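Local coordinates for arylalkylamine N-Acetyltransferase 2 (PDB 4FD5), which probably transfers acyl groups from acyl-CoA to arylalkylamines, for example making N-acetyldopamine from dopamine and acetyl-CoA, at residues H25-F31 against I135-D139; L36-L42 against D102-I108; Q165-A171 against K215-I221. One frame throughout, in Å; residues are numbered along the deposited sequence.

Interaction 1 of 3, residues H25-F31 against I135-D139; sequences HLRQTFF and ILSVD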
loop_
_atom_site.group_PDB
_atom_site.type_symbol
_atom_site.label_atom_id
_atom_site.label_comp_id
_atom_site.label_asym_id
_atom_site.label_seq_id
_atom_site.Cartn_x
_atom_site.Cartn_y
_atom_site.Cartn_z
ATOM N N HIS A 25 -9.852 -0.761 11.596
ATOM C CA HIS A 25 -9.931 0.480 10.805
ATOM C C HIS A 25 -9.909 0.091 9.334
ATOM O O HIS A 25 -10.747 0.563 8.546
ATOM C CB HIS A 25 -8.791 1.453 11.160
ATOM C CG HIS A 25 -8.478 2.473 10.091
ATOM N ND1 HIS A 25 -9.120 3.693 9.997
ATOM C CD2 HIS A 25 -7.570 2.456 9.082
ATOM C CE1 HIS A 25 -8.624 4.378 8.971
ATOM N NE2 HIS A 25 -7.684 3.650 8.404
ATOM N N LEU A 26 -8.996 -0.810 8.965
ATOM C CA LEU A 26 -8.879 -1.167 7.550
ATOM C C LEU A 26 -10.177 -1.836 7.083
ATOM O O LEU A 26 -10.741 -1.466 6.039
ATOM C CB LEU A 26 -7.631 -2.028 7.286
ATOM C CG LEU A 26 -6.303 -1.303 7.574
ATOM C CD1 LEU A 26 -5.091 -2.231 7.471
ATOM C CD2 LEU A 26 -6.120 -0.086 6.648
ATOM N N ARG A 27 -10.699 -2.761 7.893
ATOM C CA ARG A 27 -11.904 -3.475 7.499
ATOM C C ARG A 27 -13.004 -2.487 7.238
ATOM O O ARG A 27 -13.827 -2.688 6.348
ATOM C CB ARG A 27 -12.384 -4.403 8.605
ATOM C CG ARG A 27 -11.555 -5.626 8.787
ATOM C CD ARG A 27 -12.297 -6.628 9.673
ATOM N NE ARG A 27 -11.398 -7.691 10.097
ATOM C CZ ARG A 27 -10.771 -7.715 11.271
ATOM N NH1 ARG A 27 -10.958 -6.740 12.160
ATOM N NH2 ARG A 27 -9.961 -8.725 11.566
ATOM N N GLN A 28 -13.025 -1.421 8.029
ATOM C CA GLN A 28 -14.184 -0.554 8.006
ATOM C C GLN A 28 -14.014 0.510 6.958
ATOM O O GLN A 28 -15.003 0.996 6.402
ATOM C CB GLN A 28 -14.428 0.093 9.369
ATOM C CG GLN A 28 -14.909 -0.873 10.438
ATOM C CD GLN A 28 -16.293 -1.427 10.153
ATOM O OE1 GLN A 28 -17.123 -0.771 9.512
ATOM N NE2 GLN A 28 -16.547 -2.640 10.624
ATOM N N THR A 29 -12.768 0.877 6.663
ATOM C CA THR A 29 -12.613 2.109 5.900
ATOM C C THR A 29 -11.850 1.936 4.609
ATOM O O THR A 29 -11.973 2.764 3.698
ATOM C CB THR A 29 -11.946 3.252 6.722
ATOM O OG1 THR A 29 -10.571 2.941 6.957
ATOM C CG2 THR A 29 -12.643 3.465 8.042
ATOM N N PHE A 30 -11.073 0.862 4.522
ATOM C CA PHE A 30 -10.083 0.779 3.467
ATOM C C PHE A 30 -10.262 -0.373 2.496
ATOM O O PHE A 30 -10.321 -0.160 1.299
ATOM C CB PHE A 30 -8.667 0.737 4.043
ATOM C CG PHE A 30 -7.607 0.665 2.990
ATOM C CD1 PHE A 30 -7.180 1.820 2.341
ATOM C CD2 PHE A 30 -7.050 -0.552 2.626
ATOM C CE1 PHE A 30 -6.215 1.765 1.363
ATOM C CE2 PHE A 30 -6.074 -0.612 1.646
ATOM C CZ PHE A 30 -5.656 0.550 1.007
ATOM N N PHE A 31 -10.319 -1.594 3.020
ATOM C CA PHE A 31 -10.178 -2.787 2.190
ATOM C C PHE A 31 -11.194 -2.829 1.044
ATOM O O PHE A 31 -10.826 -3.075 -0.094
ATOM C CB PHE A 31 -10.326 -4.050 3.042
ATOM C CG PHE A 31 -9.117 -4.388 3.895
ATOM C CD1 PHE A 31 -7.825 -4.150 3.449
ATOM C CD2 PHE A 31 -9.295 -4.981 5.139
ATOM C CE1 PHE A 31 -6.727 -4.491 4.229
ATOM C CE2 PHE A 31 -8.197 -5.335 5.927
ATOM C CZ PHE A 31 -6.915 -5.075 5.477
ATOM N N ILE A 135 -0.098 0.631 2.500
ATOM C CA ILE A 135 -1.454 1.147 2.630
ATOM C C ILE A 135 -1.407 2.566 3.167
ATOM O O ILE A 135 -0.667 2.839 4.104
ATOM C CB ILE A 135 -2.298 0.302 3.611
ATOM C CG1 ILE A 135 -2.596 -1.064 2.989
ATOM C CG2 ILE A 135 -3.587 1.030 3.968
ATOM C CD1 ILE A 135 -3.488 -1.942 3.861
ATOM N N LEU A 136 -2.189 3.466 2.569
ATOM C CA LEU A 136 -2.384 4.808 3.115
ATOM C C LEU A 136 -3.888 5.006 3.225
ATOM O O LEU A 136 -4.602 4.953 2.212
ATOM C CB LEU A 136 -1.765 5.861 2.184
ATOM C CG LEU A 136 -1.978 7.333 2.545
ATOM C CD1 LEU A 136 -1.374 7.653 3.906
ATOM C CD2 LEU A 136 -1.369 8.196 1.462
ATOM N N SER A 137 -4.362 5.224 4.447
ATOM C CA SER A 137 -5.802 5.190 4.726
ATOM C C SER A 137 -6.160 6.270 5.742
ATOM O O SER A 137 -5.470 6.417 6.747
ATOM C CB SER A 137 -6.178 3.807 5.295
ATOM O OG SER A 137 -7.554 3.760 5.628
ATOM N N VAL A 138 -7.210 7.051 5.471
ATOM C CA VAL A 138 -7.664 8.062 6.421
ATOM C C VAL A 138 -9.174 7.937 6.577
ATOM O O VAL A 138 -9.903 7.936 5.586
ATOM C CB VAL A 138 -7.318 9.494 5.946
ATOM C CG1 VAL A 138 -7.863 10.550 6.942
ATOM C CG2 VAL A 138 -5.823 9.638 5.759
ATOM N N ASP A 139 -9.619 7.791 7.819
ATOM C CA ASP A 139 -11.029 7.657 8.173
ATOM C C ASP A 139 -11.798 8.895 7.686
ATOM O O ASP A 139 -11.318 10.017 7.836
ATOM C CB ASP A 139 -11.146 7.515 9.697
ATOM C CG ASP A 139 -12.559 7.198 10.154
ATOM O OD1 ASP A 139 -13.461 8.026 9.916
ATOM O OD2 ASP A 139 -12.774 6.123 10.767
HETATM O O HOH W 1 -11.051 4.502 11.884
#

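Interaction 2 of 3, residues L36-L42 against D102-I108; sequences LNKAVNL and DESFKKI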
loop_
_atom_site.group_PDB
_atom_site.type_symbol
_atom_site.label_atom_id
_atom_site.label_comp_id
_atom_site.label_asym_id
_atom_site.label_seq_id
_atom_site.Cartn_x
_atom_site.Cartn_y
_atom_site.Cartn_z
ATOM N N LEU A 36 -8.571 -1.752 -6.728
ATOM C CA LEU A 36 -8.522 -3.124 -7.259
ATOM C C LEU A 36 -9.421 -4.089 -6.487
ATOM O O LEU A 36 -10.146 -4.889 -7.085
ATOM C CB LEU A 36 -7.092 -3.659 -7.310
ATOM C CG LEU A 36 -6.093 -2.804 -8.094
ATOM C CD1 LEU A 36 -4.770 -3.533 -8.184
ATOM C CD2 LEU A 36 -6.633 -2.456 -9.482
ATOM N N ASN A 37 -9.368 -4.022 -5.161
ATOM C CA ASN A 37 -10.247 -4.832 -4.332
ATOM C C ASN A 37 -11.692 -4.633 -4.740
ATOM O O ASN A 37 -12.451 -5.589 -4.866
ATOM C CB ASN A 37 -10.085 -4.458 -2.859
ATOM C CG ASN A 37 -8.727 -4.816 -2.309
ATOM O OD1 ASN A 37 -7.922 -5.462 -2.974
ATOM N ND2 ASN A 37 -8.468 -4.405 -1.074
ATOM N N LYS A 38 -12.073 -3.378 -4.954
ATOM C CA LYS A 38 -13.449 -3.075 -5.314
ATOM C C LYS A 38 -13.774 -3.600 -6.717
ATOM O O LYS A 38 -14.851 -4.156 -6.945
ATOM C CB LYS A 38 -13.714 -1.570 -5.227
ATOM C CG LYS A 38 -15.176 -1.202 -5.429
ATOM C CD LYS A 38 -15.385 0.294 -5.482
ATOM C CE LYS A 38 -15.144 0.936 -4.138
ATOM N NZ LYS A 38 -15.666 2.335 -4.111
ATOM N N ALA A 39 -12.845 -3.413 -7.649
ATOM C CA ALA A 39 -13.045 -3.880 -9.024
ATOM C C ALA A 39 -13.379 -5.373 -9.127
ATOM O O ALA A 39 -14.177 -5.778 -9.975
ATOM C CB ALA A 39 -11.826 -3.545 -9.883
ATOM N N VAL A 40 -12.768 -6.198 -8.285
ATOM C CA VAL A 40 -13.008 -7.641 -8.364
ATOM C C VAL A 40 -13.852 -8.192 -7.216
ATOM O O VAL A 40 -13.869 -9.407 -6.967
ATOM C CB VAL A 40 -11.701 -8.433 -8.519
ATOM C CG1 VAL A 40 -11.030 -8.086 -9.853
ATOM C CG2 VAL A 40 -10.775 -8.173 -7.343
ATOM N N ASN A 41 -14.553 -7.295 -6.528
ATOM C CA ASN A 41 -15.463 -7.685 -5.459
ATOM C C ASN A 41 -14.784 -8.578 -4.431
ATOM O O ASN A 41 -15.332 -9.595 -4.007
ATOM C CB ASN A 41 -16.691 -8.388 -6.049
ATOM C CG ASN A 41 -17.423 -7.525 -7.055
ATOM O OD1 ASN A 41 -18.040 -6.526 -6.690
ATOM N ND2 ASN A 41 -17.350 -7.898 -8.329
ATOM N N LEU A 42 -13.586 -8.185 -4.020
ATOM C CA LEU A 42 -12.793 -9.012 -3.122
ATOM C C LEU A 42 -13.455 -9.169 -1.765
ATOM O O LEU A 42 -13.429 -10.247 -1.167
ATOM C CB LEU A 42 -11.391 -8.424 -2.963
ATOM C CG LEU A 42 -10.377 -9.269 -2.196
ATOM C CD1 LEU A 42 -10.111 -10.572 -2.916
ATOM C CD2 LEU A 42 -9.082 -8.494 -2.035
ATOM N N ASP A 102 -8.214 -17.904 -3.872
ATOM C CA ASP A 102 -9.091 -16.777 -4.113
ATOM C C ASP A 102 -8.752 -16.213 -5.489
ATOM O O ASP A 102 -7.739 -15.533 -5.648
ATOM C CB ASP A 102 -8.868 -15.716 -3.026
ATOM C CG ASP A 102 -9.926 -14.623 -3.037
ATOM O OD1 ASP A 102 -10.265 -14.122 -4.128
ATOM O OD2 ASP A 102 -10.428 -14.264 -1.946
ATOM N N GLU A 103 -9.589 -16.523 -6.477
ATOM C CA GLU A 103 -9.431 -16.034 -7.852
ATOM C C GLU A 103 -9.141 -14.535 -7.952
ATOM O O GLU A 103 -8.228 -14.093 -8.676
ATOM C CB GLU A 103 -10.735 -16.274 -8.603
ATOM C CG GLU A 103 -10.718 -17.345 -9.643
ATOM C CD GLU A 103 -12.034 -17.376 -10.396
ATOM O OE1 GLU A 103 -13.079 -17.590 -9.742
ATOM O OE2 GLU A 103 -12.029 -17.160 -11.629
ATOM N N SER A 104 -9.953 -13.758 -7.245
ATOM C CA SER A 104 -9.888 -12.297 -7.299
ATOM C C SER A 104 -8.550 -11.793 -6.746
ATOM O O SER A 104 -7.828 -10.960 -7.359
ATOM C CB SER A 104 -11.036 -11.708 -6.478
ATOM O OG SER A 104 -12.300 -12.066 -7.020
ATOM N N PHE A 105 -8.210 -12.318 -5.575
ATOM C CA PHE A 105 -6.945 -11.965 -4.951
ATOM C C PHE A 105 -5.800 -12.282 -5.903
ATOM O O PHE A 105 -4.882 -11.483 -6.079
ATOM C CB PHE A 105 -6.765 -12.706 -3.630
ATOM C CG PHE A 105 -5.557 -12.266 -2.862
ATOM C CD1 PHE A 105 -4.345 -12.916 -3.024
ATOM C CD2 PHE A 105 -5.625 -11.188 -1.996
ATOM C CE1 PHE A 105 -3.222 -12.509 -2.327
ATOM C CE2 PHE A 105 -4.500 -10.776 -1.289
ATOM C CZ PHE A 105 -3.303 -11.437 -1.459
ATOM N N LYS A 106 -5.861 -13.446 -6.536
ATOM C CA LYS A 106 -4.808 -13.833 -7.462
ATOM C C LYS A 106 -4.669 -12.848 -8.630
ATOM O O LYS A 106 -3.555 -12.579 -9.077
ATOM C CB LYS A 106 -5.041 -15.247 -7.979
ATOM C CG LYS A 106 -3.913 -15.765 -8.833
ATOM C CD LYS A 106 -4.168 -17.213 -9.251
ATOM C CE LYS A 106 -3.294 -17.619 -10.452
ATOM N NZ LYS A 106 -3.606 -18.995 -10.947
ATOM N N LYS A 107 -5.792 -12.324 -9.125
ATOM C CA LYS A 107 -5.717 -11.299 -10.178
ATOM C C LYS A 107 -4.894 -10.089 -9.723
ATOM O O LYS A 107 -4.020 -9.569 -10.467
ATOM C CB LYS A 107 -7.111 -10.822 -10.557
ATOM C CG LYS A 107 -7.966 -11.907 -11.194
ATOM C CD LYS A 107 -9.333 -11.358 -11.537
ATOM C CE LYS A 107 -10.190 -12.424 -12.215
ATOM N NZ LYS A 107 -11.608 -12.001 -12.286
ATOM N N ILE A 108 -5.192 -9.638 -8.504
ATOM C CA ILE A 108 -4.453 -8.491 -7.949
ATOM C C ILE A 108 -2.954 -8.795 -7.751
ATOM O O ILE A 108 -2.069 -8.046 -8.212
ATOM C CB ILE A 108 -5.074 -8.048 -6.616
ATOM C CG1 ILE A 108 -6.506 -7.558 -6.847
ATOM C CG2 ILE A 108 -4.213 -6.962 -5.955
ATOM C CD1 ILE A 108 -7.303 -7.397 -5.569
HETATM O O HOH W 2 -14.942 -11.922 -5.578
HETATM O O HOH W 3 -12.926 -12.690 -2.863
#

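Interaction 3 of 3, residues Q165-A171 against K215-I221; sequences QVMKTDA and KIMCKVI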
loop_
_atom_site.group_PDB
_atom_site.type_symbol
_atom_site.label_atom_id
_atom_site.label_comp_id
_atom_site.label_asym_id
_atom_site.label_seq_id
_atom_site.Cartn_x
_atom_site.Cartn_y
_atom_site.Cartn_z
ATOM N N GLN A 165 17.420 4.721 2.298
ATOM C CA GLN A 165 17.757 5.714 1.292
ATOM C C GLN A 165 16.714 5.789 0.185
ATOM O O GLN A 165 16.675 6.755 -0.570
ATOM C CB GLN A 165 19.108 5.389 0.665
ATOM C CG GLN A 165 20.251 5.375 1.649
ATOM C CD GLN A 165 21.546 5.000 0.981
ATOM O OE1 GLN A 165 22.316 5.867 0.580
ATOM N NE2 GLN A 165 21.785 3.706 0.839
ATOM N N VAL A 166 15.887 4.754 0.086
ATOM C CA VAL A 166 14.876 4.712 -0.970
ATOM C C VAL A 166 13.517 4.284 -0.431
ATOM O O VAL A 166 13.408 3.317 0.332
ATOM C CB VAL A 166 15.299 3.790 -2.114
ATOM C CG1 VAL A 166 14.169 3.646 -3.141
ATOM C CG2 VAL A 166 16.565 4.324 -2.785
ATOM N N MET A 167 12.478 5.003 -0.843
ATOM C CA MET A 167 11.108 4.605 -0.543
ATOM C C MET A 167 10.373 4.276 -1.832
ATOM O O MET A 167 10.690 4.823 -2.887
ATOM C CB MET A 167 10.357 5.727 0.170
ATOM C CG MET A 167 10.993 6.237 1.464
ATOM S SD MET A 167 10.065 7.605 2.172
ATOM C CE MET A 167 8.744 6.745 3.030
ATOM N N LYS A 168 9.372 3.407 -1.724
ATOM C CA LYS A 168 8.668 2.889 -2.899
ATOM C C LYS A 168 7.208 2.722 -2.548
ATOM O O LYS A 168 6.886 2.396 -1.411
ATOM C CB LYS A 168 9.272 1.525 -3.276
ATOM C CG LYS A 168 8.514 0.707 -4.323
ATOM C CD LYS A 168 9.168 -0.673 -4.474
ATOM C CE LYS A 168 8.570 -1.482 -5.628
ATOM N NZ LYS A 168 7.277 -2.113 -5.262
ATOM N N THR A 169 6.312 2.946 -3.508
ATOM C CA THR A 169 4.915 2.588 -3.294
ATOM C C THR A 169 4.290 2.114 -4.607
ATOM O O THR A 169 4.572 2.672 -5.669
ATOM C CB THR A 169 4.100 3.753 -2.669
ATOM O OG1 THR A 169 2.817 3.285 -2.239
ATOM C CG2 THR A 169 3.900 4.880 -3.675
ATOM N N ASP A 170 3.455 1.080 -4.531
ATOM C CA ASP A 170 2.734 0.606 -5.700
ATOM C C ASP A 170 1.316 1.152 -5.563
ATOM O O ASP A 170 0.445 0.532 -4.951
ATOM C CB ASP A 170 2.763 -0.932 -5.776
ATOM C CG ASP A 170 4.189 -1.498 -5.853
ATOM O OD1 ASP A 170 5.158 -0.709 -5.984
ATOM O OD2 ASP A 170 4.344 -2.736 -5.759
ATOM N N ALA A 171 1.116 2.340 -6.125
ATOM C CA ALA A 171 -0.049 3.148 -5.882
ATOM C C ALA A 171 -1.114 2.817 -6.900
ATOM O O ALA A 171 -0.952 3.088 -8.087
ATOM C CB ALA A 171 0.316 4.611 -5.962
ATOM N N LYS A 215 0.525 2.930 -10.616
ATOM C CA LYS A 215 1.845 3.537 -10.788
ATOM C C LYS A 215 2.775 3.009 -9.715
ATOM O O LYS A 215 2.448 3.087 -8.534
ATOM C CB LYS A 215 1.774 5.060 -10.681
ATOM C CG LYS A 215 0.871 5.733 -11.703
ATOM C CD LYS A 215 0.977 7.259 -11.613
ATOM C CE LYS A 215 0.079 7.925 -12.651
ATOM N NZ LYS A 215 0.282 9.398 -12.671
ATOM N N ILE A 216 3.909 2.446 -10.123
ATOM C CA ILE A 216 4.987 2.151 -9.184
ATOM C C ILE A 216 5.895 3.376 -9.107
ATOM O O ILE A 216 6.475 3.808 -10.132
ATOM C CB ILE A 216 5.789 0.905 -9.562
ATOM C CG1 ILE A 216 4.878 -0.324 -9.554
ATOM C CG2 ILE A 216 6.969 0.720 -8.609
ATOM C CD1 ILE A 216 5.592 -1.599 -9.963
ATOM N N MET A 217 5.987 3.921 -7.895
ATOM C CA MET A 217 6.568 5.234 -7.670
ATOM C C MET A 217 7.641 5.137 -6.608
ATOM O O MET A 217 7.554 4.306 -5.704
ATOM C CB MET A 217 5.484 6.225 -7.220
ATOM C CG MET A 217 4.293 6.290 -8.175
ATOM S SD MET A 217 2.977 7.410 -7.667
ATOM C CE MET A 217 3.696 8.989 -8.150
ATOM N N CYS A 218 8.659 5.979 -6.711
ATOM C CA CYS A 218 9.724 5.927 -5.715
ATOM C C CYS A 218 10.373 7.278 -5.424
ATOM O O CYS A 218 10.214 8.242 -6.170
ATOM C CB CYS A 218 10.781 4.901 -6.121
ATOM S SG CYS A 218 11.760 5.432 -7.530
ATOM N N LYS A 219 11.092 7.340 -4.316
ATOM C CA LYS A 219 11.754 8.571 -3.917
ATOM C C LYS A 219 13.090 8.229 -3.282
ATOM O O LYS A 219 13.157 7.370 -2.402
ATOM C CB LYS A 219 10.890 9.342 -2.916
ATOM C CG LYS A 219 11.455 10.696 -2.532
ATOM C CD LYS A 219 10.620 11.400 -1.485
ATOM C CE LYS A 219 11.226 12.784 -1.221
ATOM N NZ LYS A 219 10.535 13.529 -0.149
ATOM N N VAL A 220 14.152 8.891 -3.733
ATOM C CA VAL A 220 15.427 8.809 -3.036
ATOM C C VAL A 220 15.399 9.822 -1.897
ATOM O O VAL A 220 15.168 11.017 -2.127
ATOM C CB VAL A 220 16.618 9.105 -3.961
ATOM C CG1 VAL A 220 17.919 9.110 -3.131
ATOM C CG2 VAL A 220 16.689 8.071 -5.059
ATOM N N ILE A 221 15.614 9.347 -0.673
ATOM C CA ILE A 221 15.448 10.201 0.502
ATOM C C ILE A 221 16.760 10.552 1.201
ATOM O O ILE A 221 16.823 11.530 1.945
ATOM C CB ILE A 221 14.448 9.603 1.515
ATOM C CG1 ILE A 221 14.903 8.225 1.988
ATOM C CG2 ILE A 221 13.041 9.548 0.906
ATOM C CD1 ILE A 221 14.101 7.708 3.202
#

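Interaction 1 of 3, residues H25-F31 against I135-D139
Ser137 OG and His25 NE2 lie 2.8 Å apart in a hydrogen bond that either side could donate. The imidazole gets there because His25 carries CG anti to its own nitrogen (chi1 158°), which turns the ring from the helix toward the strand; a serine suits the facing position, being small and able to donate or accept a hydrogen bond. Thr29 OG1 is 3.4 Å from the same hydroxyl and also lies over one face of the His25 ring, near the rim. It donates to His25 O at 2.9 Å, coming from above the carbonyl plane, and is thereby anchored to its own helix. The other ring nitrogen, ND1, is reached by a water at 2.8 Å. That water donates to Asp139 OD2 at 2.6 Å, while Asp139 N sits at the ring edge; the carboxylate also forms a salt bridge with Arg141. Helix 19-29 here packs on strand 129-138 of the GNAT sheet, its residues 25-29 crossing 135-138 at 70°, just before the chain enters the R/Q-x-x-G-x-G/A signature that in relatives grips the CoA pyrophosphate. Further back along the strand the contact turns apolar. Ile135 CG2 stands almost over the centre of the Phe30 ring, a CH-pi contact of 3.6 Å to the centroid and 11° off the normal, the flat ring spreading over the branched side chain. Leu26 CD2 meets Ile135 CG2 tip to tip at 3.9 Å, and Phe31 CE1 comes within 4.1 Å of Ile135 CD1. Leu80 of strand 75-85 touches both Leu26 and Ile135.

Interaction 2 of 3, residues L36-L42 against D102-I108
The apolar contacts gather round Ile108, whose long branch lies among three apolar side chains of 36-42. Its CG1 is 4.0 Å from Leu36 CB, and its CD1 reaches Val40 CG2, also at 4.0 Å, and Leu42 CD2 at 4.1 Å. Asn37 OD1 approaches the same methyl at about a right angle, while its ND2 bonds to Phe31 O. Leu42, with CG anti to its backbone N (chi1 -172°), extends over the start of the other helix: its CD1 packs 4.0 Å from Phe105 CB, and CD2 lies at the edge of the Phe105 ring. Val40 CG2 rests 3.6 Å from Ser104 CB, a small residue that lets the two backbones come close. The contact joins two helix ends. Helix 35-39 stops in a Schellman motif, Leu42 N bonding to Asn37 O and Asn41 N to Lys38 O, with Asn41 at positive phi as the C-prime residue; helix 103-116, part of the insertion between strands 75-85 and 129-138 of the GNAT fold, begins here. Asp102 is its N-cap: OD1 accepts from Phe105 N at 3.1 Å in a nearly straight bond (174°), the donor standing above the carboxylate plane, and OD2 is bonded to His49. Two waters bridge the segments, one between Asn41 O and Ser104 OG, the other between Leu42 O and Asp102 OD2.

Interaction 3 of 3, residues Q165-A171 against K215-I221
Met167 and Lys219 face each other in a doubly hydrogen-bonded antiparallel pair: Met167 N donates to Lys219 O at 2.9 Å, in the carbonyl plane and nearly straight (173°), and Lys219 N returns the bond to Met167 O. Thr169 with Met217 and Ala171 with Lys215 repeat the pattern, and at the far end Ile221 N donates to Gln165 O at 2.8 Å, from above the carbonyl plane. Seven backbone bonds thus join the strands. Ala171 O is used twice, since besides Lys215 N it accepts from Gln177 NE2. The intervening residues turn their amide groups outward: Val166 and Lys168 bond to Phe131 and Ile133 on one flank, Ile216 to Lys188 and Cys189 on the other. Between the bonds, CA-H...O contacts such as Lys168 CA to Met217 O at 3.3 Å fill in.

Several polar side chains also have partners. Lys168 bends at its last torsion (chi4 -79°) and brings NZ to Asp170 OD1 at 2.6 Å, a salt bridge meeting the syn side of the carboxylate, with a weak second bond to OD2. Asn116 serves both charges, accepting from Lys168 NZ and donating to Asp170 OD2. Ile216 CG2 lies against Asp170 OD1 at 3.5 Å, giving the ion pair an apolar neighbour. On the other face Thr169 OG1 is bonded to Ile133 O, and its CG2 packs beside Met217 CB. Lys219 NZ forms a salt bridge with Glu156 and a hydrogen bond to Leu183 O. There too the unbranched Met167 crosses Ile221 at about a right angle, Met167 SD 3.8 Å from Ile221 CG2.

Strand 213-220, inserted antiparallel between 166-171 and the earlier strand 186-192, gives the 5-7-6 order that closes the C-terminal half of the GNAT sheet.

In the fold
Interactions 1 and 3 belong to the same mixed sheet: strand 129-138 of the first runs parallel to its neighbour 166-171 of the third. Their centres are about 21 Å apart, on opposite sides of the chain's centre, and their nearest atoms about 6 Å. In GNAT enzymes acetyl-CoA typically binds in the V-shaped gap where these two parallel strands splay apart, so the two contacts lie on the strands that border that cleft. Interaction 2 is nested in the chain loop closed by interaction 1, its centre about 17 Å away, and the two touch directly between Phe31 and Asn37. From interaction 3 it stands about 24 Å off, centre to centre, without touching.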